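Local coordinates for protein integrase (Bovine immunodeficiency virus, PDB 3KKS) that probably catalyses, as the core domain of a retroviral integrase with an RNase H-like fold, the metal-dependent strand transfer that inserts viral DNA into target DNA, at residues L4-N9 against T83-N88; I17-E22 against R97-L102; L27-V32 against Q50-L55; L39-C44 against G62-A67. One frame throughout, in Å; residues are numbered along the deposited sequence.

Contact 1: residues L4-N9 against T83-N88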
loop_
_atom_site.group_PDB
_atom_site.type_symbol
_atom_site.label_atom_id
_atom_site.label_comp_id
_atom_site.label_asym_id
_atom_site.label_seq_id
_atom_site.Cartn_x
_atom_site.Cartn_y
_atom_site.Cartn_z
ATOM N N LEU A 4 6.647 5.347 6.681
ATOM C CA LEU A 4 5.648 6.207 6.078
ATOM C C LEU A 4 5.039 5.401 4.929
ATOM O O LEU A 4 5.754 4.879 4.074
ATOM C CB LEU A 4 6.289 7.485 5.528
ATOM C CG LEU A 4 5.375 8.569 4.938
ATOM C CD1 LEU A 4 6.222 9.757 4.515
ATOM C CD2 LEU A 4 4.609 8.050 3.743
ATOM N N TRP A 5 3.718 5.299 4.916
ATOM C CA TRP A 5 3.042 4.574 3.856
ATOM C C TRP A 5 2.138 5.527 3.097
ATOM O O TRP A 5 1.471 6.357 3.703
ATOM C CB TRP A 5 2.169 3.456 4.425
ATOM C CG TRP A 5 2.894 2.387 5.176
ATOM C CD1 TRP A 5 3.492 2.502 6.393
ATOM C CD2 TRP A 5 3.038 1.014 4.783
ATOM N NE1 TRP A 5 3.998 1.284 6.788
ATOM C CE2 TRP A 5 3.730 0.351 5.817
ATOM C CE3 TRP A 5 2.643 0.279 3.653
ATOM C CZ2 TRP A 5 4.040 -1.015 5.764
ATOM C CZ3 TRP A 5 2.947 -1.076 3.593
ATOM C CH2 TRP A 5 3.642 -1.713 4.650
ATOM N N GLN A 6 2.124 5.413 1.771
ATOM C CA GLN A 6 1.246 6.240 0.965
ATOM C C GLN A 6 0.193 5.332 0.355
ATOM O O GLN A 6 0.510 4.284 -0.217
ATOM C CB GLN A 6 1.997 6.962 -0.152
ATOM C CG GLN A 6 1.043 7.690 -1.089
ATOM C CD GLN A 6 1.716 8.757 -1.920
ATOM O OE1 GLN A 6 1.164 9.207 -2.932
ATOM N NE2 GLN A 6 2.910 9.182 -1.494
ATOM N N MET A 7 -1.060 5.743 0.478
ATOM C CA MET A 7 -2.166 4.960 -0.026
ATOM C C MET A 7 -2.928 5.655 -1.133
ATOM O O MET A 7 -2.995 6.880 -1.187
ATOM C CB MET A 7 -3.122 4.642 1.117
ATOM C CG MET A 7 -3.604 5.870 1.861
ATOM S SD MET A 7 -4.739 5.470 3.214
ATOM C CE MET A 7 -5.004 7.149 3.888
ATOM N N ASP A 8 -3.512 4.843 -2.005
ATOM C CA ASP A 8 -4.299 5.322 -3.129
ATOM C C ASP A 8 -5.242 4.204 -3.539
ATOM O O ASP A 8 -5.004 3.031 -3.250
ATOM C CB ASP A 8 -3.400 5.663 -4.326
ATOM C CG ASP A 8 -2.601 6.936 -4.119
ATOM O OD1 ASP A 8 -3.226 8.019 -4.015
ATOM O OD2 ASP A 8 -1.350 6.855 -4.066
ATOM N N ASN A 9 -6.327 4.585 -4.194
ATOM C CA ASN A 9 -7.284 3.623 -4.690
ATOM C C ASN A 9 -7.018 3.546 -6.174
ATOM O O ASN A 9 -6.733 4.559 -6.808
ATOM C CB ASN A 9 -8.712 4.099 -4.445
ATOM C CG ASN A 9 -9.094 4.027 -2.994
ATOM O OD1 ASN A 9 -8.862 3.016 -2.336
ATOM N ND2 ASN A 9 -9.694 5.093 -2.482
ATOM N N THR A 83 -1.789 15.102 3.504
ATOM C CA THR A 83 -2.488 15.033 2.226
ATOM C C THR A 83 -1.832 15.895 1.144
ATOM O O THR A 83 -0.974 16.729 1.430
ATOM C CB THR A 83 -3.965 15.464 2.412
ATOM O OG1 THR A 83 -4.593 14.595 3.363
ATOM C CG2 THR A 83 -4.731 15.391 1.100
ATOM N N GLY A 84 -2.234 15.674 -0.103
ATOM C CA GLY A 84 -1.687 16.442 -1.203
ATOM C C GLY A 84 -0.405 15.879 -1.780
ATOM O O GLY A 84 0.691 16.313 -1.426
ATOM N N ILE A 85 -0.541 14.905 -2.671
ATOM C CA ILE A 85 0.613 14.291 -3.314
ATOM C C ILE A 85 1.356 15.364 -4.119
ATOM O O ILE A 85 0.734 16.224 -4.746
ATOM C CB ILE A 85 0.163 13.140 -4.243
ATOM C CG1 ILE A 85 -0.497 12.041 -3.402
ATOM C CG2 ILE A 85 1.350 12.584 -5.021
ATOM C CD1 ILE A 85 -1.013 10.862 -4.203
ATOM N N PRO A 86 2.700 15.325 -4.116
ATOM C CA PRO A 86 3.544 14.348 -3.416
ATOM C C PRO A 86 3.908 14.736 -1.987
ATOM O O PRO A 86 3.443 15.744 -1.450
ATOM C CB PRO A 86 4.805 14.272 -4.293
ATOM C CG PRO A 86 4.466 15.073 -5.550
ATOM C CD PRO A 86 3.513 16.112 -5.053
ATOM N N TYR A 87 4.746 13.905 -1.383
ATOM C CA TYR A 87 5.244 14.147 -0.040
ATOM C C TYR A 87 6.644 14.685 -0.308
ATOM O O TYR A 87 6.965 15.823 0.035
ATOM C CB TYR A 87 5.323 12.842 0.757
ATOM C CG TYR A 87 5.664 13.059 2.212
ATOM C CD1 TYR A 87 4.763 13.691 3.069
ATOM C CD2 TYR A 87 6.897 12.660 2.729
ATOM C CE1 TYR A 87 5.084 13.929 4.405
ATOM C CE2 TYR A 87 7.228 12.893 4.063
ATOM C CZ TYR A 87 6.318 13.524 4.897
ATOM O OH TYR A 87 6.643 13.752 6.219
ATOM N N ASN A 88 7.462 13.849 -0.943
ATOM C CA ASN A 88 8.824 14.209 -1.327
ATOM C C ASN A 88 9.146 13.462 -2.625
ATOM O O ASN A 88 8.730 12.319 -2.810
ATOM C CB ASN A 88 9.828 13.853 -0.222
ATOM C CG ASN A 88 10.196 12.384 -0.202
ATOM O OD1 ASN A 88 10.810 11.872 -1.140
ATOM N ND2 ASN A 88 9.827 11.698 0.876
HETATM O O HOH W 1 4.737 11.029 -2.033
#

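Contact 2: residues I17-E22 against R97-L102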
loop_
_atom_site.group_PDB
_atom_site.type_symbol
_atom_site.label_atom_id
_atom_site.label_comp_id
_atom_site.label_asym_id
_atom_site.label_seq_id
_atom_site.Cartn_x
_atom_site.Cartn_y
_atom_site.Cartn_z
ATOM N N ILE A 17 -9.179 -1.322 -6.109
ATOM C CA ILE A 17 -8.134 -1.857 -5.244
ATOM C C ILE A 17 -7.406 -0.781 -4.447
ATOM O O ILE A 17 -6.791 0.119 -5.021
ATOM C CB ILE A 17 -7.093 -2.654 -6.068
ATOM C CG1 ILE A 17 -7.752 -3.892 -6.676
ATOM C CG2 ILE A 17 -5.918 -3.069 -5.179
ATOM C CD1 ILE A 17 -6.892 -4.600 -7.712
ATOM N N TRP A 18 -7.506 -0.873 -3.124
ATOM C CA TRP A 18 -6.826 0.051 -2.226
ATOM C C TRP A 18 -5.370 -0.406 -2.208
ATOM O O TRP A 18 -5.098 -1.596 -2.050
ATOM C CB TRP A 18 -7.404 -0.060 -0.823
ATOM C CG TRP A 18 -6.784 0.873 0.163
ATOM C CD1 TRP A 18 -7.046 2.211 0.307
ATOM C CD2 TRP A 18 -5.829 0.542 1.176
ATOM N NE1 TRP A 18 -6.320 2.724 1.351
ATOM C CE2 TRP A 18 -5.563 1.720 1.907
ATOM C CE3 TRP A 18 -5.174 -0.646 1.543
ATOM C CZ2 TRP A 18 -4.674 1.756 2.988
ATOM C CZ3 TRP A 18 -4.282 -0.613 2.627
ATOM C CH2 TRP A 18 -4.047 0.581 3.334
ATOM N N VAL A 19 -4.439 0.530 -2.357
ATOM C CA VAL A 19 -3.017 0.204 -2.389
ATOM C C VAL A 19 -2.161 1.074 -1.476
ATOM O O VAL A 19 -2.229 2.299 -1.519
ATOM C CB VAL A 19 -2.463 0.347 -3.831
ATOM C CG1 VAL A 19 -0.959 0.058 -3.854
ATOM C CG2 VAL A 19 -3.208 -0.590 -4.779
ATOM N N ALA A 20 -1.332 0.442 -0.654
ATOM C CA ALA A 20 -0.450 1.197 0.228
ATOM C C ALA A 20 0.985 0.766 -0.030
ATOM O O ALA A 20 1.271 -0.423 -0.145
ATOM C CB ALA A 20 -0.819 0.967 1.703
ATOM N N VAL A 21 1.887 1.738 -0.132
ATOM C CA VAL A 21 3.290 1.440 -0.367
ATOM C C VAL A 21 4.150 2.018 0.740
ATOM O O VAL A 21 4.022 3.198 1.081
ATOM C CB VAL A 21 3.781 2.024 -1.710
ATOM C CG1 VAL A 21 5.263 1.681 -1.917
ATOM C CG2 VAL A 21 2.930 1.479 -2.852
ATOM N N GLU A 22 5.022 1.194 1.311
ATOM C CA GLU A 22 5.904 1.680 2.362
ATOM C C GLU A 22 7.085 2.297 1.615
ATOM O O GLU A 22 7.804 1.605 0.906
ATOM C CB GLU A 22 6.346 0.528 3.264
ATOM C CG GLU A 22 6.887 0.974 4.617
ATOM C CD GLU A 22 8.393 1.150 4.621
ATOM O OE1 GLU A 22 8.864 2.241 4.986
ATOM O OE2 GLU A 22 9.102 0.190 4.265
ATOM N N ARG A 97 6.270 3.609 -9.499
ATOM C CA ARG A 97 6.804 2.361 -10.023
ATOM C C ARG A 97 6.069 1.146 -9.446
ATOM O O ARG A 97 5.776 0.194 -10.166
ATOM C CB ARG A 97 8.297 2.258 -9.718
ATOM C CG ARG A 97 8.931 0.966 -10.198
ATOM C CD ARG A 97 10.441 0.940 -9.962
ATOM N NE ARG A 97 10.791 1.235 -8.573
ATOM C CZ ARG A 97 11.633 0.516 -7.836
ATOM N NH1 ARG A 97 11.881 0.876 -6.583
ATOM N NH2 ARG A 97 12.217 -0.567 -8.338
ATOM N N ALA A 98 5.772 1.180 -8.151
ATOM C CA ALA A 98 5.074 0.070 -7.505
ATOM C C ALA A 98 3.698 -0.170 -8.119
ATOM O O ALA A 98 3.317 -1.310 -8.357
ATOM C CB ALA A 98 4.938 0.334 -5.998
ATOM N N HIS A 99 2.946 0.894 -8.372
ATOM C CA HIS A 99 1.617 0.743 -8.961
ATOM C C HIS A 99 1.698 0.138 -10.351
ATOM O O HIS A 99 0.840 -0.643 -10.751
ATOM C CB HIS A 99 0.900 2.094 -9.037
ATOM C CG HIS A 99 0.255 2.507 -7.751
ATOM N ND1 HIS A 99 -1.114 2.540 -7.586
ATOM C CD2 HIS A 99 0.786 2.885 -6.567
ATOM C CE1 HIS A 99 -1.396 2.924 -6.353
ATOM N NE2 HIS A 99 -0.262 3.140 -5.714
ATOM N N ARG A 100 2.740 0.512 -11.083
ATOM C CA ARG A 100 2.960 0.016 -12.436
ATOM C C ARG A 100 3.332 -1.461 -12.375
ATOM O O ARG A 100 2.762 -2.285 -13.083
ATOM C CB ARG A 100 4.085 0.828 -13.095
ATOM C CG ARG A 100 4.161 0.721 -14.601
ATOM C CD ARG A 100 4.819 -0.570 -15.040
ATOM N NE ARG A 100 6.154 -0.734 -14.466
ATOM C CZ ARG A 100 7.142 0.151 -14.585
ATOM N NH1 ARG A 100 6.953 1.279 -15.259
ATOM N NH2 ARG A 100 8.325 -0.093 -14.028
ATOM N N ASP A 101 4.283 -1.787 -11.508
ATOM C CA ASP A 101 4.735 -3.160 -11.341
ATOM C C ASP A 101 3.602 -4.061 -10.846
ATOM O O ASP A 101 3.527 -5.233 -11.207
ATOM C CB ASP A 101 5.901 -3.204 -10.353
ATOM C CG ASP A 101 7.160 -2.571 -10.910
ATOM O OD1 ASP A 101 8.137 -2.414 -10.152
ATOM O OD2 ASP A 101 7.173 -2.235 -12.111
ATOM N N LEU A 102 2.728 -3.510 -10.013
ATOM C CA LEU A 102 1.611 -4.267 -9.482
ATOM C C LEU A 102 0.657 -4.602 -10.613
ATOM O O LEU A 102 0.150 -5.723 -10.707
ATOM C CB LEU A 102 0.873 -3.455 -8.412
ATOM C CG LEU A 102 -0.267 -4.195 -7.713
ATOM C CD1 LEU A 102 0.308 -5.370 -6.946
ATOM C CD2 LEU A 102 -1.022 -3.256 -6.770
HETATM O O HOH W 2 -0.342 3.935 -3.012
#

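Contact 3: residues L27-V32 against Q50-L55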
loop_
_atom_site.group_PDB
_atom_site.type_symbol
_atom_site.label_atom_id
_atom_site.label_comp_id
_atom_site.label_asym_id
_atom_site.label_seq_id
_atom_site.Cartn_x
_atom_site.Cartn_y
_atom_site.Cartn_z
ATOM N N LEU A 27 7.862 -1.929 -0.058
ATOM C CA LEU A 27 6.950 -3.045 0.179
ATOM C C LEU A 27 5.545 -2.601 -0.193
ATOM O O LEU A 27 5.120 -1.502 0.165
ATOM C CB LEU A 27 6.985 -3.465 1.656
ATOM C CG LEU A 27 6.521 -4.883 2.031
ATOM C CD1 LEU A 27 6.585 -5.059 3.533
ATOM C CD2 LEU A 27 5.114 -5.114 1.575
ATOM N N VAL A 28 4.816 -3.453 -0.901
ATOM C CA VAL A 28 3.464 -3.105 -1.309
ATOM C C VAL A 28 2.403 -3.919 -0.596
ATOM O O VAL A 28 2.568 -5.122 -0.379
ATOM C CB VAL A 28 3.257 -3.316 -2.826
ATOM C CG1 VAL A 28 1.855 -2.829 -3.235
ATOM C CG2 VAL A 28 4.328 -2.571 -3.608
ATOM N N GLU A 29 1.320 -3.241 -0.228
ATOM C CA GLU A 29 0.168 -3.861 0.413
ATOM C C GLU A 29 -1.044 -3.386 -0.367
ATOM O O GLU A 29 -1.134 -2.209 -0.718
ATOM C CB GLU A 29 0.036 -3.422 1.860
ATOM C CG GLU A 29 0.373 -4.512 2.841
ATOM C CD GLU A 29 -0.249 -5.850 2.467
ATOM O OE1 GLU A 29 -1.472 -5.901 2.190
ATOM O OE2 GLU A 29 0.497 -6.853 2.458
ATOM N N ALA A 30 -1.967 -4.291 -0.655
ATOM C CA ALA A 30 -3.151 -3.921 -1.420
ATOM C C ALA A 30 -4.315 -4.781 -0.991
ATOM O O ALA A 30 -4.120 -5.851 -0.414
ATOM C CB ALA A 30 -2.889 -4.091 -2.926
ATOM N N GLN A 31 -5.523 -4.323 -1.290
ATOM C CA GLN A 31 -6.719 -5.052 -0.892
ATOM C C GLN A 31 -7.858 -4.664 -1.819
ATOM O O GLN A 31 -8.023 -3.488 -2.127
ATOM C CB GLN A 31 -7.093 -4.655 0.539
ATOM C CG GLN A 31 -7.540 -5.784 1.431
ATOM C CD GLN A 31 -6.380 -6.470 2.129
ATOM O OE1 GLN A 31 -5.503 -7.048 1.489
ATOM N NE2 GLN A 31 -6.371 -6.407 3.453
ATOM N N VAL A 32 -8.635 -5.638 -2.277
ATOM C CA VAL A 32 -9.782 -5.332 -3.129
ATOM C C VAL A 32 -10.884 -4.787 -2.217
ATOM O O VAL A 32 -11.084 -5.305 -1.122
ATOM C CB VAL A 32 -10.351 -6.590 -3.818
ATOM C CG1 VAL A 32 -11.635 -6.227 -4.564
ATOM C CG2 VAL A 32 -9.335 -7.180 -4.767
ATOM N N GLN A 50 -2.625 -3.473 11.567
ATOM C CA GLN A 50 -2.677 -4.792 12.203
ATOM C C GLN A 50 -1.448 -5.624 11.839
ATOM O O GLN A 50 -0.841 -6.274 12.691
ATOM C CB GLN A 50 -3.942 -5.526 11.729
ATOM C CG GLN A 50 -3.961 -7.050 11.913
ATOM C CD GLN A 50 -5.011 -7.735 11.025
ATOM O OE1 GLN A 50 -6.154 -7.268 10.900
ATOM N NE2 GLN A 50 -4.627 -8.848 10.408
ATOM N N ARG A 51 -1.091 -5.595 10.559
ATOM C CA ARG A 51 0.030 -6.367 10.041
ATOM C C ARG A 51 1.399 -5.685 10.070
ATOM O O ARG A 51 2.416 -6.339 10.265
ATOM C CB ARG A 51 -0.282 -6.787 8.603
ATOM C CG ARG A 51 -1.665 -7.405 8.435
ATOM C CD ARG A 51 -1.986 -7.725 6.973
ATOM N NE ARG A 51 -3.342 -8.254 6.813
ATOM C CZ ARG A 51 -3.805 -9.326 7.447
ATOM N NH1 ARG A 51 -3.020 -9.991 8.284
ATOM N NH2 ARG A 51 -5.053 -9.733 7.254
ATOM N N TYR A 52 1.427 -4.374 9.891
ATOM C CA TYR A 52 2.691 -3.658 9.840
ATOM C C TYR A 52 2.778 -2.500 10.824
ATOM O O TYR A 52 1.855 -2.229 11.586
ATOM C CB TYR A 52 2.883 -3.094 8.429
ATOM C CG TYR A 52 2.803 -4.125 7.323
ATOM C CD1 TYR A 52 3.944 -4.793 6.888
ATOM C CD2 TYR A 52 1.592 -4.416 6.699
ATOM C CE1 TYR A 52 3.890 -5.720 5.857
ATOM C CE2 TYR A 52 1.525 -5.345 5.665
ATOM C CZ TYR A 52 2.681 -5.991 5.250
ATOM O OH TYR A 52 2.642 -6.906 4.228
ATOM N N THR A 53 3.913 -1.815 10.783
ATOM C CA THR A 53 4.132 -0.645 11.610
ATOM C C THR A 53 3.821 0.533 10.697
ATOM O O THR A 53 4.389 0.658 9.613
ATOM C CB THR A 53 5.592 -0.547 12.067
ATOM O OG1 THR A 53 5.898 -1.666 12.906
ATOM C CG2 THR A 53 5.829 0.741 12.834
ATOM N N VAL A 54 2.897 1.379 11.122
ATOM C CA VAL A 54 2.517 2.534 10.335
ATOM C C VAL A 54 2.603 3.754 11.230
ATOM O O VAL A 54 1.802 3.913 12.153
ATOM C CB VAL A 54 1.077 2.408 9.818
ATOM C CG1 VAL A 54 0.716 3.618 8.966
ATOM C CG2 VAL A 54 0.930 1.123 9.044
ATOM N N LEU A 55 3.574 4.612 10.944
ATOM C CA LEU A 55 3.785 5.820 11.730
ATOM C C LEU A 55 3.279 7.072 11.045
ATOM O O LEU A 55 2.949 8.058 11.701
ATOM C CB LEU A 55 5.273 5.967 12.048
ATOM C CG LEU A 55 5.726 5.329 13.361
ATOM C CD1 LEU A 55 4.770 4.229 13.788
ATOM C CD2 LEU A 55 7.134 4.797 13.194
#

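Contact 4: residues L39-C44 against G62-A67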
loop_
_atom_site.group_PDB
_atom_site.type_symbol
_atom_site.label_atom_id
_atom_site.label_comp_id
_atom_site.label_asym_id
_atom_site.label_seq_id
_atom_site.Cartn_x
_atom_site.Cartn_y
_atom_site.Cartn_z
ATOM N N LEU A 39 -15.484 4.134 4.862
ATOM C CA LEU A 39 -15.631 2.941 5.681
ATOM C C LEU A 39 -14.674 1.850 5.210
ATOM O O LEU A 39 -13.978 1.239 6.014
ATOM C CB LEU A 39 -17.084 2.449 5.634
ATOM C CG LEU A 39 -17.513 1.205 6.429
ATOM C CD1 LEU A 39 -17.219 -0.039 5.636
ATOM C CD2 LEU A 39 -16.823 1.166 7.771
ATOM N N GLN A 40 -14.637 1.608 3.907
ATOM C CA GLN A 40 -13.737 0.595 3.376
ATOM C C GLN A 40 -12.304 1.026 3.651
ATOM O O GLN A 40 -11.501 0.236 4.149
ATOM C CB GLN A 40 -13.950 0.411 1.877
ATOM C CG GLN A 40 -15.324 -0.121 1.524
ATOM C CD GLN A 40 -15.704 -1.320 2.356
ATOM O OE1 GLN A 40 -14.898 -2.230 2.559
ATOM N NE2 GLN A 40 -16.940 -1.332 2.842
ATOM N N VAL A 41 -11.985 2.281 3.352
ATOM C CA VAL A 41 -10.640 2.778 3.597
ATOM C C VAL A 41 -10.218 2.561 5.051
ATOM O O VAL A 41 -9.086 2.160 5.318
ATOM C CB VAL A 41 -10.515 4.268 3.241
ATOM C CG1 VAL A 41 -9.178 4.821 3.745
ATOM C CG2 VAL A 41 -10.594 4.434 1.725
ATOM N N ALA A 42 -11.127 2.818 5.988
ATOM C CA ALA A 42 -10.837 2.635 7.407
ATOM C C ALA A 42 -10.515 1.173 7.698
ATOM O O ALA A 42 -9.602 0.871 8.464
ATOM C CB ALA A 42 -12.022 3.083 8.240
ATOM N N LEU A 43 -11.273 0.268 7.091
ATOM C CA LEU A 43 -11.047 -1.163 7.277
ATOM C C LEU A 43 -9.635 -1.503 6.771
ATOM O O LEU A 43 -8.893 -2.240 7.422
ATOM C CB LEU A 43 -12.105 -1.953 6.500
ATOM C CG LEU A 43 -13.235 -2.632 7.283
ATOM C CD1 LEU A 43 -13.484 -1.917 8.584
ATOM C CD2 LEU A 43 -14.494 -2.676 6.432
ATOM N N CYS A 44 -9.271 -0.949 5.617
ATOM C CA CYS A 44 -7.953 -1.172 5.037
ATOM C C CYS A 44 -6.832 -0.677 5.950
ATOM O O CYS A 44 -5.825 -1.362 6.123
ATOM C CB CYS A 44 -7.848 -0.486 3.676
ATOM S SG CYS A 44 -8.749 -1.335 2.360
ATOM N N GLY A 62 -8.624 12.977 -1.880
ATOM C CA GLY A 62 -9.839 12.236 -2.137
ATOM C C GLY A 62 -10.757 12.270 -0.930
ATOM O O GLY A 62 -10.288 12.260 0.206
ATOM N N PRO A 63 -12.075 12.327 -1.148
ATOM C CA PRO A 63 -13.084 12.362 -0.085
ATOM C C PRO A 63 -12.988 11.183 0.876
ATOM O O PRO A 63 -13.131 11.348 2.083
ATOM C CB PRO A 63 -14.398 12.350 -0.860
ATOM C CG PRO A 63 -14.054 13.090 -2.094
ATOM C CD PRO A 63 -12.704 12.521 -2.465
ATOM N N CYS A 64 -12.749 9.991 0.341
ATOM C CA CYS A 64 -12.665 8.805 1.183
ATOM C C CYS A 64 -11.381 8.755 2.002
ATOM O O CYS A 64 -11.194 7.849 2.808
ATOM C CB CYS A 64 -12.797 7.534 0.333
ATOM S SG CYS A 64 -11.505 7.318 -0.884
ATOM N N PHE A 65 -10.498 9.728 1.796
ATOM C CA PHE A 65 -9.245 9.790 2.542
ATOM C C PHE A 65 -9.246 10.956 3.528
ATOM O O PHE A 65 -8.417 10.996 4.437
ATOM C CB PHE A 65 -8.037 9.951 1.601
ATOM C CG PHE A 65 -7.777 8.760 0.712
ATOM C CD1 PHE A 65 -7.794 7.468 1.227
ATOM C CD2 PHE A 65 -7.500 8.934 -0.641
ATOM C CE1 PHE A 65 -7.540 6.366 0.404
ATOM C CE2 PHE A 65 -7.245 7.840 -1.474
ATOM C CZ PHE A 65 -7.266 6.553 -0.949
ATOM N N THR A 66 -10.168 11.905 3.350
ATOM C CA THR A 66 -10.225 13.082 4.223
ATOM C C THR A 66 -11.399 13.160 5.198
ATOM O O THR A 66 -11.514 14.131 5.952
ATOM C CB THR A 66 -10.213 14.400 3.396
ATOM O OG1 THR A 66 -11.291 14.392 2.453
ATOM C CG2 THR A 66 -8.903 14.554 2.650
ATOM N N ALA A 67 -12.268 12.154 5.193
ATOM C CA ALA A 67 -13.421 12.142 6.093
ATOM C C ALA A 67 -12.964 12.171 7.550
ATOM O O ALA A 67 -11.857 11.726 7.861
ATOM C CB ALA A 67 -14.262 10.903 5.836
#

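Contact 1: residues L4-N9 against T83-N88
Strand 4-9, an inner strand of the RNase H-like sheet, faces the loop 83-88 with no backbone pairing between them; the nearest CA atoms, of Gln6 and Tyr87, lie 8.9 Å apart. By sequence, 84-88 corresponds to the first part of the flexible active-site loop of retroviral integrases, and Asp8 corresponds to the first acidic residue of their DDE motif. Alternate residues of the strand, Leu4, Gln6 and Asp8, meet the loop, which turns through a cis peptide before Pro86. Leu4 lays CD1 over one face of the Tyr87 ring, a CH-pi contact 3.7 Å from the ring centroid and offset toward CE2; its CG, anti to the backbone N (chi1 -176°), carries the methyl out toward the loop. Ile85 sets CD1 against both polar ends, 3.0 Å from Gln6 OE1 and 3.6 Å from Asp8 OD1. Gln6 OE1 is thus buried against carbon and finds no hydrogen-bond partner. Outside the two segments, His56 and His58 of the adjoining strand meet the Tyr87 ring. The Gln6 chain is extended beyond CG, and its NE2 donates to a water at 2.7 Å; this water also accepts from Tyr87 N, at 2.9 Å.

Contact 2: residues I17-E22 against R97-L102
Val19 and Val21, on one side of strand 17-22, press against Ala98, His99 and Leu102 of helix 97-102. The Val19 methyls divide the work. CG1 lies 3.7 Å from NE2 of the His99 ring, approaching it obliquely, while CG2 meets Leu102 CD2 tip to tip at 4.0 Å. Two residues along the strand, on the same face, Val21 CG2 rests 3.9 Å from Ala98 CB, where the small side chain lets the helix come close: the CA atoms of Val21 and Ala98 are 7.5 Å apart. Helix and strand axes approach to 9.8 Å and cross at 128°, a helix laid over one face of the sheet as in the RNase H-like fold. His99 has its CG beside the backbone N (chi1 -82°), which brings the ring back toward the strand. A water lies in the ring plane at its edge, 2.8 Å from His99 NE2, and 2.9 Å from Val19 O, to which it probably donates.

In the next shell, Leu120, Leu124 and Leu127 of helix 116-129 continue the apolar layer beside Ile17 and Leu102, with Ala30 and Val28 of the adjoining strand alongside. On the side of the helix turned from the strand, Asp101 is held through OD2 by Arg100 NE at 3.0 Å and through OD1 by Arg131. No direct hydrogen bond joins strand and helix here, so the attachment rests on apolar packing, part of it against the imidazole, with a water-mediated polar link at NE2, and the charged groups of Arg100 and Asp101 are kept off the interface.

Contact 3: residues L27-V32 against Q50-L55
Tyr52 is the residue of segment 50-55 that meets segment 27-32, through Leu27 and Glu29. Just before it, at the end of the helix, Arg51 leans toward the strand without touching; its NE is 5.5 Å from Glu29 OE1, which may give a weak attraction, and its NH2 is hydrogen-bonded to Gln47. Tyr52 then leaves the helical conformation, and with CG beside the backbone N (chi1 -55°) its ring reaches across to the strand. Its hydroxyl donates to Glu29 OE2 at 2.8 Å, meeting that oxygen on the anti side, 27° out of the carboxylate plane. Ring and carboxylate planes are turned 37° from each other. Because the Glu29 chain bends at chi2, its CG also lies against the ring, 3.2 Å from Tyr52 CE2. Leu27 reaches out to meet the tyrosine, its CD1 3.6 Å from Tyr52 CE1 and its CD2 4.0 Å from Tyr52 OH. The other carboxylate oxygen, Glu29 OE1, takes a weak bond from Ala30 N.

Beyond the tyrosine, Thr53 turns to the C-terminal helix 139-148, its OG1 hydrogen-bonded to Glu147 and its N to the hydroxyl of Tyr143, whose ring meets that of Tyr52 edge-to-face. Val54 packs on Leu48, and the backbone of Leu55 pairs with Thr80. The segment thus carries the chain of this RNase H-like domain from helix 38-51 to strand 56-59, while its tyrosine spans to strand 28-33 at the edge of the sheet.

Contact 4: residues L39-C44 against G62-A67
Val41 fits its two methyls against the Phe65 ring and the Cys64 carbonyl. CG2 is 3.8 Å from Phe65 CE1 and CG1 is 3.9 Å from Phe65 CD1; the side chains cross at about a right angle, with the valine arriving obliquely to the ring. The same CG2 lies 3.6 Å from Cys64 O and 4.0 Å from Cys64 SG, so one branch touches both Cys64 and Phe65. Cys64 takes the rotamer with SG between the backbone N and the carbonyl carbon (chi1 62°), which brings the sulfur above the centre of the Phe65 ring, 4.1 Å from its plane.

This joins helix 38-51, one of the helices flanking the RNase H-like sheet, to the weakly bonded helical turn that follows strand 56-59. Asp60, which by sequence corresponds to the second acidic residue of the integrase DDE motif, stands just before that turn and accepts from Gly62 N. Phe65 also touches Met7 and Asn9 of strand 4-12, and Ile70 of the following helix lies against Val41.

Within the turn, Gly62 O is held by two donors on opposite faces of its carbonyl plane, Phe65 N at 3.0 Å and Thr66 OG1 at 3.3 Å. The hydroxyl comes in at a C=O...donor angle of 121° and 40° out of that plane.

The strands that begin contacts 1, 2 and 3 are neighbours in one sheet, joined by probable backbone hydrogen bonds between antiparallel strands: Asp8 O and Val19 N, 2.7 Å apart, link contact 1 to contact 2, and Ala20 N and Glu29 O, also 2.7 Å apart, link contact 2 to contact 3. Trp5 ties contacts 1 and 3, its NE1 2.9 Å from Thr53 O. Trp18 crosses from the strand of contact 2 to contact 4, with CD2 3.4 Å from Cys44 CB. Contacts 3 and 4 share helix 38-51, their centres about 15 Å apart. Asp8 and Asp60, close neighbours, mark the probable active site: contact 1 brings its loop to the first, and contact 4 packs the turn beyond the second.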